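Local coordinates for Cyp101j2 (Sphingobium yanoikuyae, PDB 5KYO), which probably hydroxylates 1,8-cineole as a haem-dependent cytochrome P450 monooxygenase, at residues Leu307-Arg312 and Leu362-Arg367; Leu87-Ala92 and Val345-Asp350; Asp155-Leu160 and His174-Gln179; Ser159-Phe164 and Arg394-Arg399. All coordinates share one frame; numbering follows the deposited sequence.

Contact 1 (Leu307-Arg312 and Leu362-Arg367); sequences LLEFFR and LGRKAR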
loop_
_atom_site.group_PDB
_atom_site.type_symbol
_atom_site.label_atom_id
_atom_site.label_comp_id
_atom_site.label_asym_id
_atom_site.label_seq_id
_atom_site.Cartn_x
_atom_site.Cartn_y
_atom_site.Cartn_z
ATOM N N LEU A 307 10.782 13.420 -0.620
ATOM C CA LEU A 307 9.581 12.641 -0.876
ATOM C C LEU A 307 9.843 11.498 -1.862
ATOM O O LEU A 307 9.503 10.342 -1.617
ATOM C CB LEU A 307 8.491 13.569 -1.421
ATOM C CG LEU A 307 7.059 13.080 -1.514
ATOM C CD1 LEU A 307 6.152 14.301 -1.365
ATOM C CD2 LEU A 307 6.827 12.394 -2.842
ATOM N N LEU A 308 10.467 11.833 -2.981
ATOM C CA LEU A 308 10.761 10.834 -3.991
ATOM C C LEU A 308 11.646 9.714 -3.439
ATOM O O LEU A 308 11.461 8.550 -3.792
ATOM C CB LEU A 308 11.403 11.500 -5.212
ATOM C CG LEU A 308 10.545 12.619 -5.831
ATOM C CD1 LEU A 308 11.219 13.215 -7.054
ATOM C CD2 LEU A 308 9.140 12.143 -6.182
ATOM N N GLU A 309 12.575 10.057 -2.545
ATOM C CA GLU A 309 13.492 9.063 -1.951
ATOM C C GLU A 309 12.815 8.213 -0.864
ATOM O O GLU A 309 13.155 7.042 -0.688
ATOM C CB GLU A 309 14.745 9.766 -1.393
ATOM C CG GLU A 309 15.773 8.846 -0.708
ATOM C CD GLU A 309 16.541 7.970 -1.677
ATOM O OE1 GLU A 309 16.130 7.857 -2.843
ATOM O OE2 GLU A 309 17.599 7.435 -1.280
ATOM N N PHE A 310 11.865 8.791 -0.131
ATOM C CA PHE A 310 11.041 8.007 0.797
ATOM C C PHE A 310 10.238 6.944 0.022
ATOM O O PHE A 310 10.111 5.817 0.478
ATOM C CB PHE A 310 10.078 8.901 1.611
ATOM C CG PHE A 310 10.738 9.626 2.783
ATOM C CD1 PHE A 310 11.254 8.920 3.861
ATOM C CD2 PHE A 310 10.800 11.008 2.801
ATOM C CE1 PHE A 310 11.866 9.593 4.926
ATOM C CE2 PHE A 310 11.398 11.689 3.865
ATOM C CZ PHE A 310 11.937 10.971 4.923
ATOM N N PHE A 311 9.702 7.269 -1.145
ATOM C CA PHE A 311 8.923 6.237 -1.833
ATOM C C PHE A 311 9.833 5.166 -2.432
ATOM O O PHE A 311 9.475 3.990 -2.426
ATOM C CB PHE A 311 7.995 6.840 -2.897
ATOM C CG PHE A 311 6.733 7.415 -2.314
ATOM C CD1 PHE A 311 5.818 6.593 -1.688
ATOM C CD2 PHE A 311 6.492 8.771 -2.336
ATOM C CE1 PHE A 311 4.664 7.107 -1.128
ATOM C CE2 PHE A 311 5.347 9.308 -1.755
ATOM C CZ PHE A 311 4.425 8.474 -1.160
ATOM N N ARG A 312 11.029 5.549 -2.882
ATOM C CA ARG A 312 12.007 4.545 -3.335
ATOM C C ARG A 312 12.517 3.670 -2.192
ATOM O O ARG A 312 12.630 2.455 -2.332
ATOM C CB ARG A 312 13.214 5.193 -4.022
ATOM C CG ARG A 312 14.221 4.146 -4.516
ATOM C CD ARG A 312 15.645 4.688 -4.589
ATOM N NE ARG A 312 16.179 5.047 -3.278
ATOM C CZ ARG A 312 16.694 4.172 -2.415
ATOM N NH1 ARG A 312 16.717 2.888 -2.723
ATOM N NH2 ARG A 312 17.173 4.575 -1.243
ATOM N N LEU A 362 19.438 12.237 -0.753
ATOM C CA LEU A 362 18.827 13.298 -1.547
ATOM C C LEU A 362 19.529 13.492 -2.897
ATOM O O LEU A 362 18.962 14.048 -3.831
ATOM C CB LEU A 362 18.838 14.618 -0.773
ATOM C CG LEU A 362 18.134 14.594 0.586
ATOM C CD1 LEU A 362 18.016 16.005 1.153
ATOM C CD2 LEU A 362 16.766 13.959 0.418
ATOM N N GLY A 363 20.765 13.036 -3.016
ATOM C CA GLY A 363 21.501 13.269 -4.249
ATOM C C GLY A 363 21.086 12.476 -5.486
ATOM O O GLY A 363 21.584 12.739 -6.583
ATOM N N ARG A 364 20.163 11.531 -5.330
ATOM C CA ARG A 364 20.018 10.444 -6.307
ATOM C C ARG A 364 19.651 10.846 -7.730
ATOM O O ARG A 364 18.651 11.527 -7.976
ATOM C CB ARG A 364 18.996 9.428 -5.814
ATOM C CG ARG A 364 19.508 8.596 -4.683
ATOM C CD ARG A 364 18.808 7.270 -4.603
ATOM N NE ARG A 364 19.187 6.545 -3.394
ATOM C CZ ARG A 364 20.104 5.585 -3.341
ATOM N NH1 ARG A 364 20.751 5.215 -4.440
ATOM N NH2 ARG A 364 20.363 4.988 -2.189
ATOM N N LYS A 365 20.474 10.376 -8.661
ATOM C CA LYS A 365 20.319 10.648 -10.077
ATOM C C LYS A 365 19.425 9.596 -10.717
ATOM O O LYS A 365 18.815 9.835 -11.755
ATOM C CB LYS A 365 21.686 10.676 -10.766
ATOM C CG LYS A 365 22.633 11.730 -10.207
ATOM C CD LYS A 365 23.939 11.792 -10.984
ATOM C CE LYS A 365 24.810 12.938 -10.486
ATOM N NZ LYS A 365 26.055 13.075 -11.294
ATOM N N ALA A 366 19.362 8.426 -10.093
ATOM C CA ALA A 366 18.493 7.356 -10.563
ATOM C C ALA A 366 17.582 6.894 -9.431
ATOM O O ALA A 366 18.057 6.544 -8.346
ATOM C CB ALA A 366 19.317 6.188 -11.105
ATOM N N ARG A 367 16.275 6.908 -9.681
ATOM C CA ARG A 367 15.309 6.473 -8.678
ATOM C C ARG A 367 14.199 5.612 -9.270
ATOM O O ARG A 367 13.015 5.943 -9.159
ATOM C CB ARG A 367 14.694 7.679 -7.967
ATOM C CG ARG A 367 15.532 8.191 -6.820
ATOM C CD ARG A 367 14.705 8.880 -5.737
ATOM N NE ARG A 367 15.578 9.632 -4.832
ATOM C CZ ARG A 367 15.806 10.938 -4.920
ATOM N NH1 ARG A 367 15.196 11.669 -5.853
ATOM N NH2 ARG A 367 16.626 11.521 -4.055
#

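Contact 2 (Leu87-Ala92 and Val345-Asp350); sequences LRSDLA and VVVAMD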
loop_
_atom_site.group_PDB
_atom_site.type_symbol
_atom_site.label_atom_id
_atom_site.label_comp_id
_atom_site.label_asym_id
_atom_site.label_seq_id
_atom_site.Cartn_x
_atom_site.Cartn_y
_atom_site.Cartn_z
ATOM N N LEU A 87 12.264 -13.339 -5.930
ATOM C CA LEU A 87 13.242 -12.721 -5.035
ATOM C C LEU A 87 14.288 -11.854 -5.739
ATOM O O LEU A 87 15.286 -11.447 -5.127
ATOM C CB LEU A 87 13.941 -13.806 -4.219
ATOM C CG LEU A 87 13.009 -14.474 -3.200
ATOM C CD1 LEU A 87 13.711 -15.574 -2.454
ATOM C CD2 LEU A 87 12.467 -13.444 -2.216
ATOM N N ARG A 88 14.074 -11.580 -7.018
ATOM C CA ARG A 88 14.918 -10.632 -7.747
ATOM C C ARG A 88 14.056 -9.561 -8.409
ATOM O O ARG A 88 12.860 -9.774 -8.645
ATOM C CB ARG A 88 15.774 -11.342 -8.798
ATOM C CG ARG A 88 16.745 -12.369 -8.241
ATOM C CD ARG A 88 17.879 -11.727 -7.456
ATOM N NE ARG A 88 18.825 -12.731 -6.969
ATOM C CZ ARG A 88 18.676 -13.420 -5.842
ATOM N NH1 ARG A 88 17.618 -13.217 -5.066
ATOM N NH2 ARG A 88 19.588 -14.311 -5.484
ATOM N N SER A 89 14.664 -8.419 -8.723
ATOM C CA SER A 89 13.906 -7.260 -9.205
ATOM C C SER A 89 13.191 -7.521 -10.531
ATOM O O SER A 89 11.964 -7.411 -10.624
ATOM C CB SER A 89 14.825 -6.045 -9.353
ATOM O OG SER A 89 14.154 -4.979 -10.010
ATOM N N ASP A 90 13.963 -7.862 -11.558
ATOM C CA ASP A 90 13.408 -8.042 -12.896
ATOM C C ASP A 90 12.312 -9.104 -12.895
ATOM O O ASP A 90 11.289 -8.961 -13.558
ATOM C CB ASP A 90 14.516 -8.408 -13.887
ATOM C CG ASP A 90 15.483 -7.265 -14.123
ATOM O OD1 ASP A 90 15.116 -6.314 -14.845
ATOM O OD2 ASP A 90 16.606 -7.311 -13.580
ATOM N N LEU A 91 12.536 -10.160 -12.125
ATOM C CA LEU A 91 11.570 -11.236 -11.970
ATOM C C LEU A 91 10.254 -10.748 -11.351
ATOM O O LEU A 91 9.169 -10.977 -11.892
ATOM C CB LEU A 91 12.175 -12.335 -11.109
ATOM C CG LEU A 91 11.353 -13.619 -11.087
ATOM C CD1 LEU A 91 11.220 -14.192 -12.490
ATOM C CD2 LEU A 91 11.972 -14.618 -10.138
ATOM N N ALA A 92 10.367 -10.080 -10.207
ATOM C CA ALA A 92 9.215 -9.504 -9.511
ATOM C C ALA A 92 8.360 -8.624 -10.423
ATOM O O ALA A 92 7.129 -8.736 -10.444
ATOM C CB ALA A 92 9.696 -8.708 -8.297
ATOM N N VAL A 345 8.936 -4.932 -2.607
ATOM C CA VAL A 345 10.108 -4.811 -1.734
ATOM C C VAL A 345 11.394 -5.295 -2.396
ATOM O O VAL A 345 12.434 -4.644 -2.281
ATOM C CB VAL A 345 9.917 -5.608 -0.415
ATOM C CG1 VAL A 345 11.140 -5.456 0.498
ATOM C CG2 VAL A 345 8.651 -5.163 0.294
ATOM N N VAL A 346 11.318 -6.415 -3.113
ATOM C CA VAL A 346 12.523 -7.017 -3.690
ATOM C C VAL A 346 12.994 -6.267 -4.932
ATOM O O VAL A 346 14.099 -6.501 -5.421
ATOM C CB VAL A 346 12.307 -8.513 -4.021
ATOM C CG1 VAL A 346 11.736 -9.220 -2.808
ATOM C CG2 VAL A 346 11.386 -8.684 -5.197
ATOM N N VAL A 347 12.181 -5.332 -5.408
ATOM C CA VAL A 347 12.532 -4.546 -6.587
ATOM C C VAL A 347 13.576 -3.466 -6.260
ATOM O O VAL A 347 14.725 -3.555 -6.708
ATOM C CB VAL A 347 11.274 -3.898 -7.221
ATOM C CG1 VAL A 347 11.664 -2.929 -8.321
ATOM C CG2 VAL A 347 10.359 -4.979 -7.766
ATOM N N ALA A 348 13.205 -2.470 -5.459
ATOM C CA ALA A 348 14.132 -1.375 -5.158
ATOM C C ALA A 348 15.274 -1.801 -4.243
ATOM O O ALA A 348 16.295 -1.120 -4.178
ATOM C CB ALA A 348 13.379 -0.187 -4.529
ATOM N N MET A 349 15.127 -2.921 -3.540
ATOM C CA MET A 349 16.187 -3.356 -2.626
ATOM C C MET A 349 17.217 -4.262 -3.281
ATOM O O MET A 349 18.215 -4.628 -2.646
ATOM C CB MET A 349 15.593 -4.061 -1.411
ATOM C CG MET A 349 14.748 -3.158 -0.543
ATOM S SD MET A 349 15.714 -1.856 0.241
ATOM C CE MET A 349 15.210 -0.434 -0.697
ATOM N N ASP A 350 16.980 -4.621 -4.539
ATOM C CA ASP A 350 17.922 -5.461 -5.289
ATOM C C ASP A 350 19.173 -4.665 -5.670
ATOM O O ASP A 350 19.110 -3.757 -6.505
ATOM C CB ASP A 350 17.245 -6.032 -6.543
ATOM C CG ASP A 350 18.033 -7.182 -7.178
ATOM O OD1 ASP A 350 19.268 -7.239 -7.019
ATOM O OD2 ASP A 350 17.411 -8.033 -7.850
HETATM O O HOH W 1 15.023 -2.161 -9.668
#

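Contact 3 (Asp155-Leu160 and His174-Gln179); sequences DLAVSL and HEFAEQ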
loop_
_atom_site.group_PDB
_atom_site.type_symbol
_atom_site.label_atom_id
_atom_site.label_comp_id
_atom_site.label_asym_id
_atom_site.label_seq_id
_atom_site.Cartn_x
_atom_site.Cartn_y
_atom_site.Cartn_z
ATOM N N ASP A 155 -5.661 21.016 6.426
ATOM C CA ASP A 155 -6.394 21.382 7.636
ATOM C C ASP A 155 -6.410 20.263 8.655
ATOM O O ASP A 155 -6.380 20.516 9.858
ATOM C CB ASP A 155 -7.847 21.779 7.295
ATOM C CG ASP A 155 -7.922 23.047 6.474
ATOM O OD1 ASP A 155 -6.925 23.802 6.447
ATOM O OD2 ASP A 155 -8.982 23.292 5.863
ATOM N N LEU A 156 -6.493 19.024 8.173
ATOM C CA LEU A 156 -6.508 17.855 9.052
ATOM C C LEU A 156 -5.155 17.635 9.750
ATOM O O LEU A 156 -5.105 17.472 10.961
ATOM C CB LEU A 156 -6.891 16.614 8.269
ATOM C CG LEU A 156 -7.082 15.341 9.092
ATOM C CD1 LEU A 156 -7.965 15.607 10.311
ATOM C CD2 LEU A 156 -7.675 14.242 8.215
ATOM N N ALA A 157 -4.083 17.626 8.960
ATOM C CA ALA A 157 -2.722 17.555 9.478
ATOM C C ALA A 157 -2.479 18.623 10.512
ATOM O O ALA A 157 -1.984 18.342 11.589
ATOM C CB ALA A 157 -1.720 17.687 8.348
ATOM N N VAL A 158 -2.827 19.868 10.189
ATOM C CA VAL A 158 -2.591 20.976 11.109
ATOM C C VAL A 158 -3.342 20.780 12.418
ATOM O O VAL A 158 -2.791 20.999 13.489
ATOM C CB VAL A 158 -3.011 22.347 10.479
ATOM C CG1 VAL A 158 -3.100 23.439 11.533
ATOM C CG2 VAL A 158 -2.058 22.748 9.360
ATOM N N SER A 159 -4.610 20.370 12.329
ATOM C CA SER A 159 -5.433 20.210 13.520
ATOM C C SER A 159 -4.870 19.105 14.409
ATOM O O SER A 159 -4.823 19.240 15.631
ATOM C CB SER A 159 -6.897 19.928 13.141
ATOM O OG SER A 159 -7.085 18.610 12.639
ATOM N N LEU A 160 -4.418 18.027 13.795
ATOM C CA LEU A 160 -3.874 16.927 14.568
ATOM C C LEU A 160 -2.575 17.336 15.253
ATOM O O LEU A 160 -2.393 17.070 16.433
ATOM C CB LEU A 160 -3.653 15.702 13.678
ATOM C CG LEU A 160 -4.957 15.125 13.088
ATOM C CD1 LEU A 160 -4.651 14.177 11.950
ATOM C CD2 LEU A 160 -5.740 14.396 14.168
ATOM N N HIS A 174 -0.974 5.895 16.018
ATOM C CA HIS A 174 -2.364 6.031 16.458
ATOM C C HIS A 174 -2.877 7.475 16.468
ATOM O O HIS A 174 -4.024 7.725 16.063
ATOM C CB HIS A 174 -2.556 5.423 17.843
ATOM C CG HIS A 174 -2.107 4.002 17.935
ATOM N ND1 HIS A 174 -2.212 3.125 16.876
ATOM C CD2 HIS A 174 -1.524 3.308 18.941
ATOM C CE1 HIS A 174 -1.730 1.948 17.234
ATOM N NE2 HIS A 174 -1.305 2.032 18.483
ATOM N N GLU A 175 -2.041 8.418 16.913
ATOM C CA GLU A 175 -2.498 9.804 17.086
ATOM C C GLU A 175 -2.425 10.663 15.833
ATOM O O GLU A 175 -3.011 11.752 15.792
ATOM C CB GLU A 175 -1.693 10.490 18.220
ATOM C CG GLU A 175 -1.910 9.853 19.604
ATOM C CD GLU A 175 -1.084 10.515 20.715
ATOM O OE1 GLU A 175 -1.268 11.721 20.964
ATOM O OE2 GLU A 175 -0.238 9.828 21.339
ATOM N N PHE A 176 -1.719 10.205 14.803
ATOM C CA PHE A 176 -1.569 11.018 13.592
ATOM C C PHE A 176 -1.881 10.220 12.319
ATOM O O PHE A 176 -2.896 10.498 11.645
ATOM C CB PHE A 176 -0.159 11.636 13.500
ATOM C CG PHE A 176 0.002 12.578 12.343
ATOM C CD1 PHE A 176 -0.459 13.880 12.427
ATOM C CD2 PHE A 176 0.542 12.138 11.141
ATOM C CE1 PHE A 176 -0.360 14.736 11.330
ATOM C CE2 PHE A 176 0.657 12.986 10.059
ATOM C CZ PHE A 176 0.194 14.293 10.155
ATOM N N ALA A 177 -1.020 9.249 11.999
ATOM C CA ALA A 177 -1.063 8.553 10.715
ATOM C C ALA A 177 -2.424 7.922 10.492
ATOM O O ALA A 177 -2.980 8.066 9.431
ATOM C CB ALA A 177 0.042 7.484 10.626
ATOM N N GLU A 178 -2.939 7.237 11.506
ATOM C CA GLU A 178 -4.220 6.523 11.397
ATOM C C GLU A 178 -5.437 7.449 11.315
ATOM O O GLU A 178 -6.534 7.022 10.919
ATOM C CB GLU A 178 -4.391 5.563 12.578
ATOM C CG GLU A 178 -3.644 4.241 12.376
ATOM C CD GLU A 178 -3.582 3.356 13.622
ATOM O OE1 GLU A 178 -4.137 3.741 14.673
ATOM O OE2 GLU A 178 -2.970 2.262 13.542
ATOM N N GLN A 179 -5.252 8.711 11.685
ATOM C CA GLN A 179 -6.352 9.679 11.684
ATOM C C GLN A 179 -6.610 10.310 10.318
ATOM O O GLN A 179 -7.507 11.124 10.181
ATOM C CB GLN A 179 -6.068 10.786 12.696
ATOM C CG GLN A 179 -5.744 10.275 14.078
ATOM C CD GLN A 179 -6.973 9.832 14.821
ATOM O OE1 GLN A 179 -8.097 10.032 14.359
ATOM N NE2 GLN A 179 -6.772 9.216 15.978
#

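Contact 4 (Ser159-Phe164 and Arg394-Arg399); sequences SLIEGF and REWFAR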
loop_
_atom_site.group_PDB
_atom_site.type_symbol
_atom_site.label_atom_id
_atom_site.label_comp_id
_atom_site.label_asym_id
_atom_site.label_seq_id
_atom_site.Cartn_x
_atom_site.Cartn_y
_atom_site.Cartn_z
ATOM N N SER A 159 -4.610 20.370 12.329
ATOM C CA SER A 159 -5.433 20.210 13.520
ATOM C C SER A 159 -4.870 19.105 14.409
ATOM O O SER A 159 -4.823 19.240 15.631
ATOM C CB SER A 159 -6.897 19.928 13.141
ATOM O OG SER A 159 -7.085 18.610 12.639
ATOM N N LEU A 160 -4.418 18.027 13.795
ATOM C CA LEU A 160 -3.874 16.927 14.568
ATOM C C LEU A 160 -2.575 17.336 15.253
ATOM O O LEU A 160 -2.393 17.070 16.433
ATOM C CB LEU A 160 -3.653 15.702 13.678
ATOM C CG LEU A 160 -4.957 15.125 13.088
ATOM C CD1 LEU A 160 -4.651 14.177 11.950
ATOM C CD2 LEU A 160 -5.740 14.396 14.168
ATOM N N ILE A 161 -1.689 17.989 14.513
ATOM C CA ILE A 161 -0.396 18.400 15.072
ATOM C C ILE A 161 -0.583 19.412 16.184
ATOM O O ILE A 161 0.074 19.322 17.216
ATOM C CB ILE A 161 0.518 18.998 13.974
ATOM C CG1 ILE A 161 0.858 17.913 12.929
ATOM C CG2 ILE A 161 1.745 19.672 14.590
ATOM C CD1 ILE A 161 1.382 18.459 11.620
ATOM N N GLU A 162 -1.473 20.392 15.994
ATOM C CA GLU A 162 -1.613 21.389 17.048
ATOM C C GLU A 162 -2.200 20.749 18.299
ATOM O O GLU A 162 -1.931 21.194 19.423
ATOM C CB GLU A 162 -2.459 22.568 16.580
ATOM C CG GLU A 162 -1.752 23.408 15.558
ATOM C CD GLU A 162 -0.491 24.062 16.105
ATOM O OE1 GLU A 162 -0.396 24.284 17.333
ATOM O OE2 GLU A 162 0.403 24.366 15.295
ATOM N N GLY A 163 -2.963 19.679 18.087
ATOM C CA GLY A 163 -3.555 18.903 19.161
ATOM C C GLY A 163 -2.538 18.362 20.151
ATOM O O GLY A 163 -2.669 18.586 21.351
ATOM N N PHE A 164 -1.513 17.662 19.666
ATOM C CA PHE A 164 -0.574 17.032 20.583
ATOM C C PHE A 164 0.753 17.768 20.758
ATOM O O PHE A 164 1.569 17.354 21.571
ATOM C CB PHE A 164 -0.297 15.567 20.179
ATOM C CG PHE A 164 -0.007 15.338 18.702
ATOM C CD1 PHE A 164 1.162 15.798 18.115
ATOM C CD2 PHE A 164 -0.884 14.591 17.928
ATOM C CE1 PHE A 164 1.433 15.558 16.764
ATOM C CE2 PHE A 164 -0.625 14.344 16.584
ATOM C CZ PHE A 164 0.528 14.827 15.999
ATOM N N ARG A 394 5.411 19.049 5.090
ATOM C CA ARG A 394 5.500 20.507 5.177
ATOM C C ARG A 394 4.914 21.029 6.480
ATOM O O ARG A 394 5.533 21.842 7.159
ATOM C CB ARG A 394 4.802 21.176 3.991
ATOM C CG ARG A 394 5.540 21.004 2.675
ATOM C CD ARG A 394 4.916 21.819 1.550
ATOM N NE ARG A 394 5.445 21.444 0.241
ATOM C CZ ARG A 394 5.226 22.130 -0.877
ATOM N NH1 ARG A 394 4.497 23.236 -0.846
ATOM N NH2 ARG A 394 5.749 21.716 -2.026
ATOM N N GLU A 395 3.709 20.589 6.825
ATOM C CA GLU A 395 3.103 21.048 8.080
ATOM C C GLU A 395 3.789 20.509 9.336
ATOM O O GLU A 395 3.795 21.189 10.354
ATOM C CB GLU A 395 1.619 20.690 8.128
ATOM C CG GLU A 395 0.830 21.297 6.984
ATOM C CD GLU A 395 0.877 22.825 6.964
ATOM O OE1 GLU A 395 1.117 23.443 8.021
ATOM O OE2 GLU A 395 0.662 23.408 5.887
ATOM N N TRP A 396 4.326 19.289 9.291
ATOM C CA TRP A 396 5.007 18.766 10.454
ATOM C C TRP A 396 6.254 19.625 10.688
ATOM O O TRP A 396 6.468 20.138 11.790
ATOM C CB TRP A 396 5.383 17.269 10.298
ATOM C CG TRP A 396 5.917 16.690 11.595
ATOM C CD1 TRP A 396 7.159 16.886 12.131
ATOM C CD2 TRP A 396 5.215 15.850 12.520
ATOM N NE1 TRP A 396 7.270 16.229 13.325
ATOM C CE2 TRP A 396 6.086 15.593 13.595
ATOM C CE3 TRP A 396 3.927 15.307 12.552
ATOM C CZ2 TRP A 396 5.725 14.794 14.675
ATOM C CZ3 TRP A 396 3.571 14.513 13.635
ATOM C CH2 TRP A 396 4.467 14.265 14.675
ATOM N N PHE A 397 7.062 19.816 9.647
ATOM C CA PHE A 397 8.336 20.510 9.842
ATOM C C PHE A 397 8.155 22.001 10.159
ATOM O O PHE A 397 9.026 22.607 10.773
ATOM C CB PHE A 397 9.249 20.326 8.629
ATOM C CG PHE A 397 10.061 19.060 8.699
ATOM C CD1 PHE A 397 11.169 18.984 9.527
ATOM C CD2 PHE A 397 9.667 17.936 7.999
ATOM C CE1 PHE A 397 11.907 17.814 9.606
ATOM C CE2 PHE A 397 10.387 16.757 8.083
ATOM C CZ PHE A 397 11.500 16.687 8.881
ATOM N N ALA A 398 7.021 22.583 9.783
ATOM C CA ALA A 398 6.758 23.968 10.168
ATOM C C ALA A 398 6.572 24.104 11.682
ATOM O O ALA A 398 6.910 25.152 12.256
ATOM C CB ALA A 398 5.533 24.519 9.451
ATOM N N ARG A 399 6.032 23.057 12.305
ATOM C CA ARG A 399 5.565 23.095 13.689
ATOM C C ARG A 399 6.419 22.329 14.705
ATOM O O ARG A 399 6.541 22.757 15.847
ATOM C CB ARG A 399 4.118 22.560 13.767
ATOM C CG ARG A 399 3.124 23.412 12.964
ATOM C CD ARG A 399 1.711 22.826 12.830
ATOM N NE ARG A 399 0.809 23.895 12.362
ATOM C CZ ARG A 399 0.744 24.269 11.095
ATOM N NH1 ARG A 399 1.499 23.632 10.210
ATOM N NH2 ARG A 399 -0.051 25.270 10.703
#

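Contact 1 (Leu307-Arg312 and Leu362-Arg367)
A partly buried salt-bridge network ties Glu-309, on helix 303-313, to Arg-364 and Arg-367 in the loop that precedes helix 382-399. The Glu-309 chain leaves with CG anti to the backbone N and bends at chi2 (72°), which swings its carboxylate toward the loop. Arg-312, one turn further on, grips that carboxylate side-on, NE reaching OE1 at 2.8 Å and NH2 reaching OE2 at 2.9 Å. Arg-367 NE meets the same OE1 at 2.7 Å, from the opposite face of the carboxylate to Arg-312 NE. Arg-364 NE binds the syn lone pair of OE2 at 2.8 Å, nearly straight at 166°. Four arginine side-chain N-H groups, joined by the backbone N of Arg-361 at OE2, thus hold one carboxylate and leave it little freedom to turn. Arg-312 and Arg-364 converge on it with Arg-364 NH2 over a face of the Arg-312 guanidinium. Asp-305 pairs with Arg-367 NH1, and the carbonyls of Glu-355, Asp-356 and Glu-359 take up the Arg-364 end. Glu-309 and Arg-312 form the ExxR motif of the P450 K helix; with Arg-364 they probably correspond to the family's Glu-Arg-Arg triad, beside the haem-contacting Phe-311.

Contact 2 (Leu87-Ala92 and Val345-Asp350)
The two backbones come very close where Ser-89, at the start of helix 89-97, passes Val-347 of helix 344-348, their CA atoms 4.0 Å apart. Both helices follow strands, 83-86 and 339-343, that lie parallel and adjacent in the sheet. Arg-88 holds the N-cap position, and the next amide, Ser-89 N, donates to Asp-350 OD2 at 2.9 Å along a fairly straight line (161°), using the anti lone pair of that oxygen. The other oxygen, OD1, accepts from the backbone of Ala-352. Arg-88 makes no ion pair with this carboxylate: its CD passes 3.7 Å from Asp-350 OD2, but the chain bends at chi2 and the guanidinium turns back, so that NH1 bonds Leu-87 O at 2.9 Å from above the carbonyl plane.

Ser-89 OG, anti to its own N (171°), faces Val-347 and shares a water with it; the water lies 3.0 Å from Ser-89 OG and donates a longer bond to Val-347 O. One turn along, Ala-92 CB fits against two valine branches, 3.5 Å from Val-346 CG2 and 3.8 Å from Val-347 CG2. Val-346 CG1 reaches the other way to Leu-87 CD2, while Trp-63 and Met-67 of helix 59-69 pack on Val-346.

The chemistry is that of a buried carboxylate satisfied by main-chain N-H groups: its negative charge sits at the amino end of helix 89-97, where the helix dipole would probably favour it.

Contact 3 (Asp155-Leu160 and His174-Gln179)
Leu-160 packs against Phe-176 and Gln-179 where helix 149-164 of the P450 helix bundle meets helix 172-177. The backbones approach most closely at Leu-160 and Phe-176, with CA atoms 6.4 Å apart. Leu-160 CB rests 3.9 Å from Phe-176 CD1, and both methyls of the leucine flank Gln-179 CB, CD1 at 3.8 Å. Phe-176 CG stands anti to the backbone N (-175°), which carries the ring across to helix 149-164; there the carbonyl O of Ala-157 meets the ring edge, in its plane, 4.0 Å from CE1. Helix 149-164 corresponds to helix D of the P450 four-helix bundle, and 172-177, which includes a wider pi-type turn at 174-177, is probably the first part of the E region. An alanine in place of Leu-160 is likely to open a gap beside Gln-179 CB, where the two methyls now lie, and leave that side chain less firmly packed. Gln-179 turns its amide away from the leucine by a bend at chi2, and NE2 donates to His-174 O at 3.1 Å, in the carbonyl plane. Leu-156 CD2 adds a last touch, 3.7 Å from Gln-179 O, whose hydrogen-bond partner is Arg-183. The rings of Phe-172 and Trp-396 also meet Phe-176, Trp-396 edge-to-face.

Contact 4 (Ser159-Phe164 and Arg394-Arg399)
Ile-161 of helix 149-164 packs against Trp-396 and Arg-399 of helix 382-399. Its CD1 lies 3.8 Å from Trp-396 CA, its CG1 is 4.0 Å from Trp-396 CE3, and its other branch, CG2, reaches the aliphatic part of Arg-399, 3.6 Å from CD. One turn later Phe-164 brings the CZ end of its ring to Trp-396 CZ3 at 3.9 Å; the planes stand 44° apart, an oblique meeting. Toward the surface Arg-399 extends from CG to NE and offers NE to Glu-162 OE2 at 3.0 Å, a salt bridge whose hydrogen bond is bent and weak, although the oxygen lies near the edge of the guanidinium.

Phe-164 takes its place through a chi1 of 47°, with CG between the backbone N and carbonyl carbon, which folds the ring back so that one face lies over Leu-160 O and Ile-161 CA of its own helix. Trp-396 is set from further out: Phe-176 and Phe-403 meet its rings edge-to-face, and Phe-283 and Phe-172 also reach it. An alanine at Trp-396 would probably leave Phe-164 CZ and Ile-161 CG1 facing a gap and deprive the surrounding phenylalanines of a common partner.

The axes of the segments 159-164 and 394-399 approach to 10.3 Å, their directions 29° apart; the two helices correspond to D and L of the P450 helix bundle. The chemistry grades outward from buried hydrocarbon to a surface ion pair, which implies that apolar packing carries most of the contact, with Glu-162 and Arg-399 adding a modest charged clasp at its solvent side.

In the fold
Contacts 3 and 4 share helix 149-164 and lie about 8 Å apart between centres; Phe-176 CE1 touches Ile-161 CG1 at 3.8 Å, so both belong to one helix bundle with a largely apolar interior. Contacts 1 and 2 lie elsewhere, about 17 Å apart between centres, and meet where Arg-312 O packs on Ala-348 CB. Contact 2 is the most buried of the four and mixes apolar packing with a main-chain bond to a carboxylate; contact 1 is partly buried and almost wholly ionic. Contact 4 also has an ion pair, but at the solvent side, whereas contact 3 has no hydrogen bond across it. Contacts 2 and 3 lie on opposite sides of the chain's centre.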